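Local coordinates for protein polyketide synthase PksL (Bacillus subtilis, PDB 5E1V) that probably dehydrates beta-hydroxyacyl intermediates through its dehydratase domain during assembly of the polyketide bacillaene, at residues G185-P190 and S226-T231. Numbering follows the deposited sequence.
Sequences GFMFHP and SALLQT
The ring of Phe-188 carries the apolar centre: with chi1 at -60°, CG lies beside its own backbone N, and the ring edge meets Leu-229 CD1 in plane, Phe-188 CD1 standing 3.8 Å from that methyl. Along the same edge, Phe-188 CE1 lies 3.3 Å from Ala-227 O, a buried carbonyl oxygen without a hydrogen-bond partner. Met-187, bent at chi3, brings its methyl CE to 3.7 Å from Leu-228 CD2, the two side chains crossing obliquely. The backbones form a single bridge of parallel sense at Phe-188 and Leu-229: Leu-229 N donates to Met-187 O at 2.8 Å, and His-189 N reaches Leu-229 O at 2.9 Å, almost straight at 172° at the hydrogen. At the polar edge Gln-230, extended beyond CG, places NE2 3.0 Å from Phe-186 O, within the carbonyl plane, though the bond bends to 132°. An alanine here would remove the amide that donates to Phe-186 O, and would probably loosen this edge of the contact. The contact thus ties the loop before helix 190-203, whose N-cap is His-189 through ND1 and Thr-191 N, to the connection between strands 215-225 and 232-245 of the hotdog-family domain. Helix 34-44 packs against Met-187 and Phe-188, its Asp-36 accepting both their backbone N-H groups, while strand 262-273 touches Leu-229.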
loop_
_atom_site.group_PDB
_atom_site.type_symbol
_atom_site.label_atom_id
_atom_site.label_comp_id
_atom_site.label_asym_id
_atom_site.label_seq_id
_atom_site.Cartn_x
_atom_site.Cartn_y
_atom_site.Cartn_z
ATOM N N GLY A 185 2.802 16.402 0.417
ATOM C CA GLY A 185 1.428 16.338 -0.059
ATOM C C GLY A 185 0.748 14.982 0.109
ATOM O O GLY A 185 -0.471 14.863 -0.038
ATOM N N PHE A 186 1.492 13.989 0.484
ATOM C CA PHE A 186 0.919 12.655 0.701
ATOM C C PHE A 186 0.339 12.414 2.107
ATOM O O PHE A 186 0.696 13.102 3.101
ATOM C CB PHE A 186 2.056 11.639 0.398
ATOM C CG PHE A 186 2.341 11.565 -1.013
ATOM C CD1 PHE A 186 3.293 12.389 -1.564
ATOM C CD2 PHE A 186 1.638 10.679 -1.857
ATOM C CE1 PHE A 186 3.518 12.415 -2.937
ATOM C CE2 PHE A 186 1.851 10.661 -3.200
ATOM C CZ PHE A 186 2.819 11.534 -3.763
ATOM N N MET A 187 -0.542 11.409 2.201
ATOM C CA MET A 187 -1.138 11.074 3.491
ATOM C C MET A 187 -0.578 9.716 3.967
ATOM O O MET A 187 -0.178 9.550 5.106
ATOM C CB MET A 187 -2.619 11.035 3.394
ATOM C CG MET A 187 -3.247 12.375 3.151
ATOM S SD MET A 187 -5.035 12.335 3.198
ATOM C CE MET A 187 -5.270 12.001 4.899
ATOM N N PHE A 188 -0.609 8.724 3.073
ATOM C CA PHE A 188 -0.030 7.426 3.347
ATOM C C PHE A 188 0.833 7.053 2.158
ATOM O O PHE A 188 0.355 6.411 1.175
ATOM C CB PHE A 188 -1.206 6.444 3.673
ATOM C CG PHE A 188 -1.965 6.918 4.843
ATOM C CD1 PHE A 188 -1.398 6.739 6.100
ATOM C CD2 PHE A 188 -3.234 7.528 4.745
ATOM C CE1 PHE A 188 -2.030 7.253 7.239
ATOM C CE2 PHE A 188 -3.836 8.043 5.881
ATOM C CZ PHE A 188 -3.206 7.911 7.139
ATOM N N HIS A 189 2.113 7.513 2.230
ATOM C CA HIS A 189 2.907 7.490 1.058
ATOM C C HIS A 189 2.987 6.112 0.452
ATOM O O HIS A 189 3.518 5.195 1.076
ATOM C CB HIS A 189 4.345 7.983 1.332
ATOM C CG HIS A 189 5.004 8.532 0.109
ATOM N ND1 HIS A 189 5.522 7.731 -0.859
ATOM C CD2 HIS A 189 5.319 9.801 -0.239
ATOM C CE1 HIS A 189 6.049 8.460 -1.802
ATOM N NE2 HIS A 189 5.908 9.732 -1.465
ATOM N N PRO A 190 2.527 5.940 -0.820
ATOM C CA PRO A 190 2.710 4.593 -1.465
ATOM C C PRO A 190 4.054 3.904 -1.436
ATOM O O PRO A 190 4.087 2.765 -1.277
ATOM C CB PRO A 190 2.250 4.816 -2.856
ATOM C CG PRO A 190 1.179 5.931 -2.685
ATOM C CD PRO A 190 1.857 6.853 -1.773
ATOM N N SER A 226 -4.157 7.131 12.980
ATOM C CA SER A 226 -4.235 8.310 13.866
ATOM C C SER A 226 -3.302 9.442 13.381
ATOM O O SER A 226 -3.360 10.531 13.882
ATOM C CB SER A 226 -3.857 7.912 15.325
ATOM O OG SER A 226 -2.501 7.458 15.460
ATOM N N ALA A 227 -2.405 9.172 12.432
ATOM C CA ALA A 227 -1.490 10.201 11.922
ATOM C C ALA A 227 -1.020 9.787 10.506
ATOM O O ALA A 227 -1.122 8.640 10.069
ATOM C CB ALA A 227 -0.298 10.417 12.845
ATOM N N LEU A 228 -0.605 10.775 9.755
ATOM C CA LEU A 228 -0.113 10.549 8.405
ATOM C C LEU A 228 1.194 9.793 8.376
ATOM O O LEU A 228 2.025 9.865 9.319
ATOM C CB LEU A 228 0.086 11.921 7.761
ATOM C CG LEU A 228 -1.096 12.871 7.641
ATOM C CD1 LEU A 228 -0.809 13.987 6.583
ATOM C CD2 LEU A 228 -2.412 12.192 7.218
ATOM N N LEU A 229 1.458 9.084 7.280
ATOM C CA LEU A 229 2.748 8.487 7.050
ATOM C C LEU A 229 3.342 9.057 5.787
ATOM O O LEU A 229 2.963 8.660 4.721
ATOM C CB LEU A 229 2.618 6.969 6.898
ATOM C CG LEU A 229 2.009 6.334 8.119
ATOM C CD1 LEU A 229 1.492 4.913 7.774
ATOM C CD2 LEU A 229 3.043 6.254 9.178
ATOM N N GLN A 230 4.303 9.971 5.927
ATOM C CA GLN A 230 4.760 10.774 4.788
ATOM C C GLN A 230 6.194 10.539 4.355
ATOM O O GLN A 230 6.441 10.290 3.178
ATOM C CB GLN A 230 4.598 12.236 5.105
ATOM C CG GLN A 230 3.206 12.621 5.590
ATOM C CD GLN A 230 3.020 14.071 5.793
ATOM O OE1 GLN A 230 3.213 14.553 6.882
ATOM N NE2 GLN A 230 2.518 14.770 4.793
ATOM N N THR A 231 7.135 10.636 5.324
ATOM C CA THR A 231 8.597 10.557 5.080
ATOM C C THR A 231 9.261 9.256 5.480
ATOM O O THR A 231 10.289 8.814 4.868
ATOM C CB THR A 231 9.285 11.713 5.796
ATOM O OG1 THR A 231 8.738 11.809 7.141
ATOM C CG2 THR A 231 8.997 13.013 5.132
#